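Local coordinates for mialostatin (Ixodes ricinus, PDB 6ZTK), which inhibits cysteine proteases, both the tick's own midgut cathepsins and several host cathepsins, and so restrains the digestion of blood proteins, at residues W33-P38 with E69-I74; E44-Y49 with N126-L131; Y80-T85 with S117-V122. All blocks are in the same frame, centred on the assembly; numbering follows the deposited sequence. Where two conformers were deposited one is given.

Contact 1: residues W33-P38 with E69-I74. With TRT (fragment of triton X-100), chain C.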
loop_
_atom_site.group_PDB
_atom_site.type_symbol
_atom_site.label_atom_id
_atom_site.label_comp_id
_atom_site.label_asym_id
_atom_site.label_seq_id
_atom_site.Cartn_x
_atom_site.Cartn_y
_atom_site.Cartn_z
ATOM N N TRP A 33 9.795 16.420 1.979
ATOM C CA TRP A 33 8.817 15.460 2.541
ATOM C C TRP A 33 8.336 15.971 3.889
ATOM O O TRP A 33 9.155 16.201 4.827
ATOM C CB TRP A 33 9.345 14.025 2.634
ATOM C CG TRP A 33 9.510 13.259 1.352
ATOM C CD1 TRP A 33 10.717 12.812 0.855
ATOM C CD2 TRP A 33 8.517 12.779 0.425
ATOM N NE1 TRP A 33 10.515 12.154 -0.317
ATOM C CE2 TRP A 33 9.184 12.073 -0.613
ATOM C CE3 TRP A 33 7.129 12.865 0.324
ATOM C CZ2 TRP A 33 8.530 11.527 -1.703
ATOM C CZ3 TRP A 33 6.479 12.302 -0.742
ATOM C CH2 TRP A 33 7.165 11.640 -1.768
ATOM N N LYS A 34 7.041 16.102 4.030
ATOM C CA LYS A 34 6.402 16.550 5.265
ATOM C C LYS A 34 5.769 15.331 5.924
ATOM O O LYS A 34 4.988 14.621 5.284
ATOM C CB LYS A 34 5.311 17.575 4.967
ATOM C CG LYS A 34 4.525 18.009 6.184
ATOM C CD LYS A 34 3.530 19.095 5.931
ATOM C CE LYS A 34 2.819 19.535 7.191
ATOM N NZ LYS A 34 1.788 20.550 6.915
ATOM N N THR A 35 6.033 15.104 7.204
ATOM C CA THR A 35 5.400 14.006 7.933
ATOM C C THR A 35 3.932 14.256 8.204
ATOM O O THR A 35 3.556 15.353 8.632
ATOM C CB THR A 35 6.150 13.807 9.264
ATOM O OG1 THR A 35 7.482 13.463 8.882
ATOM C CG2 THR A 35 5.496 12.739 10.110
ATOM N N GLN A 36 3.112 13.239 8.055
ATOM C CA GLN A 36 1.678 13.310 8.278
ATOM C C GLN A 36 1.310 12.233 9.286
ATOM O O GLN A 36 2.129 11.340 9.615
ATOM C CB GLN A 36 0.892 13.122 6.982
ATOM C CG GLN A 36 1.262 14.106 5.880
ATOM C CD GLN A 36 0.741 15.515 6.078
ATOM O OE1 GLN A 36 -0.124 15.771 6.930
ATOM N NE2 GLN A 36 1.216 16.435 5.279
ATOM N N ASP A 37 0.079 12.307 9.756
ATOM C CA ASP A 37 -0.483 11.383 10.766
ATOM C C ASP A 37 -0.868 10.060 10.123
ATOM O O ASP A 37 -1.800 10.010 9.320
ATOM C CB ASP A 37 -1.743 11.992 11.371
ATOM C CG ASP A 37 -2.327 11.206 12.530
ATOM O OD1 ASP A 37 -1.974 10.009 12.732
ATOM O OD2 ASP A 37 -3.148 11.823 13.235
ATOM N N PRO A 38 -0.147 8.943 10.397
ATOM C CA PRO A 38 -0.407 7.663 9.739
ATOM C C PRO A 38 -1.681 6.962 10.218
ATOM O O PRO A 38 -2.009 5.925 9.671
ATOM C CB PRO A 38 0.854 6.847 10.072
ATOM C CG PRO A 38 1.236 7.365 11.469
ATOM C CD PRO A 38 0.929 8.844 11.410
ATOM N N GLU A 69 4.234 4.966 8.440
ATOM C CA GLU A 69 4.720 6.323 8.181
ATOM C C GLU A 69 4.083 6.838 6.892
ATOM O O GLU A 69 3.912 6.070 5.967
ATOM C CB GLU A 69 6.229 6.406 8.058
ATOM C CG GLU A 69 6.802 7.803 7.973
ATOM C CD GLU A 69 8.330 7.862 7.954
ATOM O OE1 GLU A 69 9.014 6.774 7.964
ATOM O OE2 GLU A 69 8.841 9.018 7.795
ATOM N N VAL A 70 3.758 8.129 6.911
ATOM C CA VAL A 70 3.253 8.855 5.719
ATOM C C VAL A 70 4.001 10.157 5.600
ATOM O O VAL A 70 4.033 10.912 6.593
ATOM C CB VAL A 70 1.762 9.159 5.826
ATOM C CG1 VAL A 70 1.277 9.955 4.607
ATOM C CG2 VAL A 70 0.985 7.918 5.967
ATOM N N GLN A 71 4.574 10.421 4.441
ATOM C CA GLN A 71 5.139 11.748 4.159
ATOM C C GLN A 71 4.541 12.241 2.840
ATOM O O GLN A 71 4.181 11.407 1.982
ATOM C CB GLN A 71 6.652 11.677 4.008
ATOM C CG GLN A 71 7.365 11.320 5.337
ATOM C CD GLN A 71 8.755 10.858 4.983
ATOM O OE1 GLN A 71 8.961 9.771 4.442
ATOM N NE2 GLN A 71 9.714 11.703 5.267
ATOM N N THR A 72 4.500 13.558 2.676
ATOM C CA THR A 72 3.889 14.159 1.471
ATOM C C THR A 72 4.790 15.219 0.872
ATOM O O THR A 72 5.572 15.895 1.581
ATOM C CB THR A 72 2.498 14.698 1.781
ATOM O OG1 THR A 72 2.665 15.700 2.789
ATOM C CG2 THR A 72 1.499 13.651 2.163
ATOM N N GLN A 73 4.591 15.438 -0.416
ATOM C CA GLN A 73 5.269 16.549 -1.121
ATOM C C GLN A 73 4.423 16.939 -2.313
ATOM O O GLN A 73 3.869 16.044 -2.963
ATOM C CB GLN A 73 6.644 16.205 -1.737
ATOM C CG GLN A 73 7.812 16.407 -0.862
ATOM C CD GLN A 73 9.070 16.250 -1.684
ATOM O OE1 GLN A 73 9.723 15.226 -1.535
ATOM N NE2 GLN A 73 9.271 17.163 -2.642
ATOM N N ILE A 74 4.349 18.231 -2.580
ATOM C CA ILE A 74 3.615 18.773 -3.752
ATOM C C ILE A 74 4.619 19.034 -4.860
ATOM O O ILE A 74 5.419 19.968 -4.745
ATOM C CB ILE A 74 2.807 19.999 -3.377
ATOM C CG1 ILE A 74 1.773 19.674 -2.301
ATOM C CG2 ILE A 74 2.209 20.644 -4.601
ATOM C CD1 ILE A 74 1.193 20.931 -1.642
HETATM O O24 TRT C . 6.268 7.961 -17.757
HETATM C C23 TRT C . 5.050 8.513 -17.350
HETATM C C22 TRT C . 4.473 7.595 -16.300
HETATM O O21 TRT C . 4.190 8.322 -15.106
HETATM C C20 TRT C . 5.271 8.396 -14.183
HETATM C C19 TRT C . 5.553 9.847 -13.855
HETATM O O18 TRT C . 4.377 10.464 -13.348
HETATM C C17 TRT C . 4.401 11.895 -13.412
HETATM C C16 TRT C . 4.955 12.520 -12.138
HETATM O O15 TRT C . 5.908 11.631 -11.539
HETATM C C12 TRT C . 6.804 12.127 -10.617
HETATM C C13 TRT C . 6.465 13.069 -9.660
HETATM C C14 TRT C . 7.416 13.517 -8.753
HETATM C C11 TRT C . 8.084 11.612 -10.633
HETATM C C10 TRT C . 9.011 12.044 -9.705
HETATM C C9 TRT C . 8.723 13.021 -8.766
HETATM C C6 TRT C . 9.816 13.571 -7.834
HETATM C C8 TRT C . 10.252 14.810 -8.618
HETATM C C7 TRT C . 11.063 12.685 -7.695
HETATM C C5 TRT C . 9.296 14.155 -6.493
HETATM C C1 TRT C . 8.894 13.279 -5.287
HETATM C C2 TRT C . 10.156 12.818 -4.567
HETATM C C4 TRT C . 8.099 12.065 -5.725
HETATM C C3 TRT C . 8.029 14.104 -4.328
HETATM O O HOH W 1 9.232 14.149 6.870
HETATM O O HOH W 2 4.095 9.470 9.521
#
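Trp33 lies against Gln73, Thr72 and Gln71 and has the most surface buried by this contact. Gln73 reaches the indole with its amide oxygen: OE1 sits over the centre of the ring system, 3.3 Å from Trp33 CE2, with amide and ring planes 82° apart. Gln73 CG makes an off-centre CH-pi contact with the six-membered ring. Farther out, Trp33 CZ2 meets C2 of the bound Triton fragment at 3.5 Å. Gln71 NE2 comes up to Trp33 CB and donates to a water that also bonds Trp33 O and Thr35 OG1. Thr72 pairs with Lys34 through two antiparallel backbone bonds. On the face shared by Lys34 and Thr72, the Gln36 side chain bends at chi2 (-74°), and its NE2, with the acceptor near the amide plane, donates to Thr72 OG1 at 3.0 Å. Val70 O accepts from Gln36 N, Val70 CG2 touches Pro38 CA at 4.0 Å, and a second water links Gln36 O to Val70 N. The short strand 34-36 is thus held at the edge of the sheet by a few backbone bonds, water bridges and amide groups, while the indole of Trp33 buries the largest single surface and forms part of the detergent pocket.

Contact 2: residues E44-Y49 with N126-L131; sequences ENLAHY and NIKRVL. With TRT (fragment of triton X-100), chain C; SO4 (sulfate ion), chain D.
Lys128 reaches from the strand to the helix and lies against Tyr49 and Leu46. Its CB is 4.0 Å from Tyr49 CE2, near the hydroxyl end of the ring. CG stands beside the backbone N (chi1 -58°) and leads to CD, which packs on Leu46 CD2 at 3.8 Å. A bend at chi3 (-61°) then swings CE over the middle of the tyrosine ring, 3.6 Å from the Tyr49 centroid, as a CH-pi contact. NZ stays over the same face in a longer cation-pi interaction, 4.7 Å from that centroid, so the aliphatic chain makes the closer contact with the ring. Val130 CG2 approaches Tyr49 CE2 obliquely at 3.8 Å. The axes of helix 44-49 and strand 127-131 come no closer than 10.1 Å, and two waters bridge the phenol OH to the strand backbone: one accepts from Val130 N, and the other donates to Lys128 O. Away from the strand, His48 NE2 donates to an oxygen of a sulfate, probably of crystallisation origin, in a very short bond. Arg129 and Leu131 belong to the Triton pocket, although the very short Arg129 distances to the ligand are doubtful. A helix laid across an antiparallel sheet, with strand 127-136 at the sheet's outer edge, is the hallmark of the cystatin fold.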
loop_
_atom_site.group_PDB
_atom_site.type_symbol
_atom_site.label_atom_id
_atom_site.label_comp_id
_atom_site.label_asym_id
_atom_site.label_seq_id
_atom_site.Cartn_x
_atom_site.Cartn_y
_atom_site.Cartn_z
ATOM N N GLU A 44 -4.336 5.418 4.895
ATOM C CA GLU A 44 -4.485 3.934 4.960
ATOM C C GLU A 44 -5.061 3.441 3.633
ATOM O O GLU A 44 -4.633 2.368 3.118
ATOM C CB GLU A 44 -5.353 3.530 6.168
ATOM C CG GLU A 44 -4.739 3.887 7.502
ATOM C CD GLU A 44 -5.585 3.637 8.749
ATOM O OE1 GLU A 44 -6.794 3.479 8.603
ATOM O OE2 GLU A 44 -5.002 3.630 9.854
ATOM N N ASN A 45 -6.049 4.146 3.093
ATOM C CA ASN A 45 -6.700 3.681 1.844
ATOM C C ASN A 45 -5.707 3.778 0.670
ATOM O O ASN A 45 -5.735 2.911 -0.171
ATOM C CB ASN A 45 -8.001 4.437 1.644
ATOM C CG ASN A 45 -9.018 4.019 2.678
ATOM O OD1 ASN A 45 -8.935 2.924 3.233
ATOM N ND2 ASN A 45 -9.937 4.909 2.945
ATOM N N LEU A 46 -4.841 4.809 0.611
ATOM C CA LEU A 46 -3.786 4.858 -0.410
ATOM C C LEU A 46 -2.830 3.670 -0.291
ATOM O O LEU A 46 -2.321 3.188 -1.323
ATOM C CB LEU A 46 -3.022 6.187 -0.309
ATOM C CG LEU A 46 -3.817 7.379 -0.771
ATOM C CD1 LEU A 46 -3.111 8.666 -0.366
ATOM C CD2 LEU A 46 -3.945 7.305 -2.279
ATOM N N ALA A 47 -2.510 3.207 0.914
ATOM C CA ALA A 47 -1.675 2.003 1.050
ATOM C C ALA A 47 -2.347 0.775 0.471
ATOM O O ALA A 47 -1.716 -0.031 -0.194
ATOM C CB ALA A 47 -1.286 1.820 2.514
ATOM N N HIS A 48 -3.656 0.647 0.709
ATOM C CA HIS A 48 -4.414 -0.473 0.107
ATOM C C HIS A 48 -4.399 -0.323 -1.428
ATOM O O HIS A 48 -4.236 -1.331 -2.122
ATOM C CB HIS A 48 -5.826 -0.528 0.659
ATOM C CG HIS A 48 -5.894 -1.204 1.990
ATOM N ND1 HIS A 48 -5.772 -2.585 2.129
ATOM C CD2 HIS A 48 -6.055 -0.704 3.241
ATOM C CE1 HIS A 48 -5.781 -2.874 3.438
ATOM N NE2 HIS A 48 -5.930 -1.750 4.139
ATOM N N TYR A 49 -4.525 0.905 -1.920
ATOM C CA TYR A 49 -4.414 1.098 -3.377
ATOM C C TYR A 49 -3.065 0.548 -3.863
ATOM O O TYR A 49 -2.967 -0.201 -4.824
ATOM C CB TYR A 49 -4.640 2.531 -3.821
ATOM C CG TYR A 49 -4.380 2.661 -5.280
ATOM C CD1 TYR A 49 -5.241 2.118 -6.227
ATOM C CD2 TYR A 49 -3.241 3.315 -5.731
ATOM C CE1 TYR A 49 -4.960 2.226 -7.597
ATOM C CE2 TYR A 49 -2.986 3.443 -7.081
ATOM C CZ TYR A 49 -3.802 2.846 -7.999
ATOM O OH TYR A 49 -3.495 2.986 -9.352
ATOM N N ASN A 126 -8.912 13.254 -10.182
ATOM C CA ASN A 126 -9.086 11.919 -9.538
ATOM C C ASN A 126 -8.078 10.884 -10.076
ATOM O O ASN A 126 -8.469 9.694 -10.205
ATOM C CB ASN A 126 -10.540 11.430 -9.683
ATOM C CG ASN A 126 -10.868 10.295 -8.730
ATOM O OD1 ASN A 126 -10.680 10.398 -7.511
ATOM N ND2 ASN A 126 -11.361 9.197 -9.283
ATOM N N ILE A 127 -6.827 11.276 -10.343
ATOM C CA ILE A 127 -5.722 10.399 -10.836
ATOM C C ILE A 127 -4.864 9.927 -9.667
ATOM O O ILE A 127 -4.572 10.729 -8.772
ATOM C CB ILE A 127 -4.845 11.167 -11.813
ATOM C CG1 ILE A 127 -5.565 11.371 -13.145
ATOM C CG2 ILE A 127 -3.466 10.516 -12.007
ATOM C CD1 ILE A 127 -4.661 11.987 -14.149
ATOM N N LYS A 128 -4.532 8.628 -9.643
ATOM C CA LYS A 128 -3.615 8.044 -8.652
ATOM C C LYS A 128 -2.759 7.046 -9.415
ATOM O O LYS A 128 -3.305 6.224 -10.195
ATOM C CB LYS A 128 -4.244 7.202 -7.532
ATOM C CG LYS A 128 -5.271 7.797 -6.614
ATOM C CD LYS A 128 -5.697 6.766 -5.573
ATOM C CE LYS A 128 -6.323 5.513 -6.129
ATOM N NZ LYS A 128 -7.799 5.611 -6.162
ATOM N N ARG A 129 -1.438 7.102 -9.217
ATOM C CA ARG A 129 -0.486 6.231 -9.921
ATOM C C ARG A 129 0.615 5.837 -8.953
ATOM O O ARG A 129 1.233 6.709 -8.354
ATOM C CB ARG A 129 0.150 6.946 -11.119
ATOM C CG ARG A 129 1.308 6.213 -11.775
ATOM C CD ARG A 129 1.874 7.104 -12.871
ATOM N NE ARG A 129 2.995 6.552 -13.606
ATOM C CZ ARG A 129 3.477 7.102 -14.720
ATOM N NH1 ARG A 129 2.926 8.214 -15.182
ATOM N NH2 ARG A 129 4.505 6.555 -15.347
ATOM N N VAL A 130 0.849 4.542 -8.840
ATOM C CA VAL A 130 2.014 4.081 -8.054
ATOM C C VAL A 130 3.290 4.337 -8.840
ATOM O O VAL A 130 3.438 3.782 -9.939
ATOM C CB VAL A 130 1.892 2.600 -7.688
ATOM C CG1 VAL A 130 3.160 2.116 -6.994
ATOM C CG2 VAL A 130 0.682 2.356 -6.809
ATOM N N LEU A 131 4.191 5.132 -8.294
ATOM C CA LEU A 131 5.500 5.368 -8.968
ATOM C C LEU A 131 6.551 4.346 -8.555
ATOM O O LEU A 131 7.447 4.038 -9.337
ATOM C CB LEU A 131 6.000 6.757 -8.610
ATOM C CG LEU A 131 5.134 7.937 -9.025
ATOM C CD1 LEU A 131 5.827 9.243 -8.636
ATOM C CD2 LEU A 131 4.872 7.869 -10.512
HETATM O O24 TRT C . 6.268 7.961 -17.757
HETATM C C23 TRT C . 5.050 8.513 -17.350
HETATM C C22 TRT C . 4.473 7.595 -16.300
HETATM O O21 TRT C . 4.190 8.322 -15.106
HETATM C C20 TRT C . 5.271 8.396 -14.183
HETATM C C19 TRT C . 5.553 9.847 -13.855
HETATM O O18 TRT C . 4.377 10.464 -13.348
HETATM C C17 TRT C . 4.401 11.895 -13.412
HETATM C C16 TRT C . 4.955 12.520 -12.138
HETATM O O15 TRT C . 5.908 11.631 -11.539
HETATM C C12 TRT C . 6.804 12.127 -10.617
HETATM C C13 TRT C . 6.465 13.069 -9.660
HETATM C C14 TRT C . 7.416 13.517 -8.753
HETATM C C11 TRT C . 8.084 11.612 -10.633
HETATM C C10 TRT C . 9.011 12.044 -9.705
HETATM C C9 TRT C . 8.723 13.021 -8.766
HETATM C C6 TRT C . 9.816 13.571 -7.834
HETATM C C8 TRT C . 10.252 14.810 -8.618
HETATM C C7 TRT C . 11.063 12.685 -7.695
HETATM C C5 TRT C . 9.296 14.155 -6.493
HETATM C C1 TRT C . 8.894 13.279 -5.287
HETATM C C2 TRT C . 10.156 12.818 -4.567
HETATM C C4 TRT C . 8.099 12.065 -5.725
HETATM C C3 TRT C . 8.029 14.104 -4.328
HETATM S S SO4 D . -5.766 -0.674 7.357
HETATM O O1 SO4 D . -5.336 -1.839 6.617
HETATM O O2 SO4 D . -4.621 0.136 7.729
HETATM O O3 SO4 D . -6.441 -1.126 8.546
HETATM O O4 SO4 D . -6.681 0.123 6.564
HETATM O O HOH W 3 -0.807 2.712 -10.304
HETATM O O HOH W 4 -5.635 4.276 -10.776
#

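Contact 3: residues Y80-T85 with S117-V122. With TRT (fragment of triton X-100), chain C.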
loop_
_atom_site.group_PDB
_atom_site.type_symbol
_atom_site.label_atom_id
_atom_site.label_comp_id
_atom_site.label_asym_id
_atom_site.label_seq_id
_atom_site.Cartn_x
_atom_site.Cartn_y
_atom_site.Cartn_z
ATOM N N TYR A 80 2.596 11.002 -2.153
ATOM C CA TYR A 80 2.523 10.333 -0.838
ATOM C C TYR A 80 3.596 9.266 -0.786
ATOM O O TYR A 80 3.676 8.401 -1.681
ATOM C CB TYR A 80 1.149 9.691 -0.626
ATOM C CG TYR A 80 0.026 10.661 -0.609
ATOM C CD1 TYR A 80 -0.562 11.042 -1.812
ATOM C CD2 TYR A 80 -0.443 11.273 0.533
ATOM C CE1 TYR A 80 -1.576 11.971 -1.848
ATOM C CE2 TYR A 80 -1.446 12.220 0.511
ATOM C CZ TYR A 80 -2.050 12.545 -0.685
ATOM O OH TYR A 80 -3.001 13.530 -0.674
ATOM N N LYS A 81 4.454 9.303 0.218
ATOM C CA LYS A 81 5.458 8.258 0.456
ATOM C C LYS A 81 4.984 7.479 1.686
ATOM O O LYS A 81 4.906 8.072 2.784
ATOM C CB LYS A 81 6.862 8.839 0.658
ATOM C CG LYS A 81 7.903 7.781 0.914
ATOM C CD LYS A 81 9.305 8.412 0.988
ATOM C CE LYS A 81 10.327 7.352 1.330
ATOM N NZ LYS A 81 11.667 7.953 1.575
ATOM N N LEU A 82 4.601 6.230 1.462
ATOM C CA LEU A 82 3.947 5.381 2.493
ATOM C C LEU A 82 4.884 4.257 2.881
ATOM O O LEU A 82 5.417 3.552 2.000
ATOM C CB LEU A 82 2.661 4.818 1.912
ATOM C CG LEU A 82 1.705 5.834 1.317
ATOM C CD1 LEU A 82 0.498 5.086 0.720
ATOM C CD2 LEU A 82 1.237 6.810 2.340
ATOM N N LYS A 83 4.991 4.024 4.192
ATOM C CA LYS A 83 5.723 2.854 4.699
ATOM C C LYS A 83 4.783 1.992 5.518
ATOM O O LYS A 83 4.121 2.551 6.371
ATOM C CB LYS A 83 6.903 3.275 5.568
ATOM C CG LYS A 83 7.720 2.095 6.072
ATOM C CD LYS A 83 8.797 2.586 7.059
ATOM C CE LYS A 83 9.585 1.424 7.624
ATOM N NZ LYS A 83 10.584 1.920 8.615
ATOM N N PHE A 84 4.627 0.742 5.139
ATOM C CA PHE A 84 3.595 -0.100 5.752
ATOM C C PHE A 84 4.010 -1.543 5.743
ATOM O O PHE A 84 4.785 -1.988 4.891
ATOM C CB PHE A 84 2.271 0.117 4.999
ATOM C CG PHE A 84 2.354 -0.022 3.510
ATOM C CD1 PHE A 84 2.169 -1.237 2.856
ATOM C CD2 PHE A 84 2.652 1.094 2.784
ATOM C CE1 PHE A 84 2.299 -1.358 1.482
ATOM C CE2 PHE A 84 2.808 0.986 1.418
ATOM C CZ PHE A 84 2.624 -0.236 0.767
ATOM N N THR A 85 3.497 -2.317 6.684
ATOM C CA THR A 85 3.720 -3.766 6.699
ATOM C C THR A 85 2.643 -4.490 5.887
ATOM O O THR A 85 1.494 -3.995 5.849
ATOM C CB THR A 85 3.773 -4.304 8.149
ATOM O OG1 THR A 85 2.568 -3.901 8.793
ATOM C CG2 THR A 85 4.981 -3.770 8.854
ATOM N N SER A 117 6.161 2.754 -0.650
ATOM C CA SER A 117 5.548 3.031 -1.970
ATOM C C SER A 117 5.308 4.516 -2.098
ATOM O O SER A 117 4.856 5.130 -1.143
ATOM C CB SER A 117 4.263 2.260 -2.115
ATOM O OG SER A 117 3.662 2.485 -3.383
ATOM N N ILE A 118 5.671 5.075 -3.271
ATOM C CA ILE A 118 5.329 6.471 -3.582
ATOM C C ILE A 118 4.156 6.486 -4.561
ATOM O O ILE A 118 4.252 5.817 -5.581
ATOM C CB ILE A 118 6.532 7.221 -4.131
ATOM C CG1 ILE A 118 7.623 7.285 -3.067
ATOM C CG2 ILE A 118 6.095 8.587 -4.566
ATOM C CD1 ILE A 118 8.950 7.801 -3.594
ATOM N N ILE A 119 3.138 7.250 -4.228
ATOM C CA ILE A 119 1.932 7.401 -5.068
ATOM C C ILE A 119 1.851 8.860 -5.517
ATOM O O ILE A 119 1.865 9.771 -4.671
ATOM C CB ILE A 119 0.686 6.963 -4.324
ATOM C CG1 ILE A 119 0.824 5.511 -3.866
ATOM C CG2 ILE A 119 -0.533 7.141 -5.203
ATOM C CD1 ILE A 119 -0.411 5.062 -3.193
ATOM N N TYR A 120 1.734 9.028 -6.821
ATOM C CA TYR A 120 1.487 10.354 -7.443
ATOM C C TYR A 120 -0.016 10.538 -7.599
ATOM O O TYR A 120 -0.681 9.627 -8.129
ATOM C CB TYR A 120 2.166 10.393 -8.790
ATOM C CG TYR A 120 1.839 11.557 -9.663
ATOM C CD1 TYR A 120 2.349 12.805 -9.393
ATOM C CD2 TYR A 120 1.057 11.376 -10.778
ATOM C CE1 TYR A 120 2.081 13.902 -10.186
ATOM C CE2 TYR A 120 0.772 12.468 -11.602
ATOM C CZ TYR A 120 1.292 13.718 -11.304
ATOM O OH TYR A 120 1.036 14.774 -12.146
ATOM N N THR A 121 -0.549 11.664 -7.182
ATOM C CA THR A 121 -1.984 11.940 -7.392
ATOM C C THR A 121 -2.190 13.307 -8.005
ATOM O O THR A 121 -1.393 14.243 -7.812
ATOM C CB THR A 121 -2.758 11.857 -6.076
ATOM O OG1 THR A 121 -2.516 12.981 -5.230
ATOM C CG2 THR A 121 -2.455 10.600 -5.303
ATOM N N VAL A 122 -3.306 13.418 -8.731
ATOM C CA VAL A 122 -3.789 14.722 -9.249
ATOM C C VAL A 122 -5.224 14.833 -8.748
ATOM O O VAL A 122 -6.144 14.242 -9.306
ATOM C CB VAL A 122 -3.621 14.835 -10.764
ATOM C CG1 VAL A 122 -4.067 16.227 -11.178
ATOM C CG2 VAL A 122 -2.229 14.512 -11.254
HETATM O O24 TRT C . 6.268 7.961 -17.757
HETATM C C23 TRT C . 5.050 8.513 -17.350
HETATM C C22 TRT C . 4.473 7.595 -16.300
HETATM O O21 TRT C . 4.190 8.322 -15.106
HETATM C C20 TRT C . 5.271 8.396 -14.183
HETATM C C19 TRT C . 5.553 9.847 -13.855
HETATM O O18 TRT C . 4.377 10.464 -13.348
HETATM C C17 TRT C . 4.401 11.895 -13.412
HETATM C C16 TRT C . 4.955 12.520 -12.138
HETATM O O15 TRT C . 5.908 11.631 -11.539
HETATM C C12 TRT C . 6.804 12.127 -10.617
HETATM C C13 TRT C . 6.465 13.069 -9.660
HETATM C C14 TRT C . 7.416 13.517 -8.753
HETATM C C11 TRT C . 8.084 11.612 -10.633
HETATM C C10 TRT C . 9.011 12.044 -9.705
HETATM C C9 TRT C . 8.723 13.021 -8.766
HETATM C C6 TRT C . 9.816 13.571 -7.834
HETATM C C8 TRT C . 10.252 14.810 -8.618
HETATM C C7 TRT C . 11.063 12.685 -7.695
HETATM C C5 TRT C . 9.296 14.155 -6.493
HETATM C C1 TRT C . 8.894 13.279 -5.287
HETATM C C2 TRT C . 10.156 12.818 -4.567
HETATM C C4 TRT C . 8.099 12.065 -5.725
HETATM C C3 TRT C . 8.029 14.104 -4.328
HETATM O O HOH W 5 -4.322 13.340 -3.139
#
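Tyr80 CG stands beside its backbone N (chi1 -63°), and Thr121 OG1 lies between its own backbone N and carbonyl carbon (chi1 74°); with the ring turned by chi2 (86°), the CE1 edge of Tyr80 faces the threonine. CE1 is 3.7 Å from Thr121 OG1, which lies near the ring plane. Thr121 CG2 touches the same edge. A water spans the two hydroxyls, bonding to Tyr80 OH and donating to Thr121 OG1, which is also bonded to Val78 O. Backbone bonds pair Tyr80 with Ile119 and Leu82 with Ser117 in both directions; the straightest, Leu82 N to Ser117 O, measures 2.8 Å. Between them Lys81 and Ile118 form the non-hydrogen-bonded pair, where the start of the extended lysine chain rests on Ile118, its CG 4.0 Å from Ile118 CG1. On the other face, Leu82 CD1 meets Ile119 CD1 at 4.0 Å, and Phe84 turns its ring edge to Ser117 CB. The buried Ser117 OG is held by Ser132 O. Tyr120 takes C16 of the Triton fragment over the centre of its ring, 3.7 Å from Tyr120 CE1. Central in the sheet, the pair has strand 60-74 beyond 78-92 and strand 127-136 beyond 113-122; helix 41-52 covers the face of Tyr80, Leu82 and Ser117, touching them through Leu46 and Ala50, while Lys81, Ile118 and Tyr120 look away from the helix.

From the N terminus, strand 34-36 leads into helix 41-52, and the chain returns as strand 60-74 to close contact 1 around the helix. Strand 78-92 follows beside 60-74, and contact 3 closes a second loop when strand 113-122 pairs with it; contact 1 is complete before contact 3 opens. Contact 2 starts on the helix, inside the loop of contact 1, and ends on strand 127-136, so it crosses contact 1 and encloses contact 3. Contact 1 holds one edge strand and contact 3 the middle of the sheet, while contact 2 ties the helix to the opposite edge. Each contributes residues to the Triton fragment's pocket.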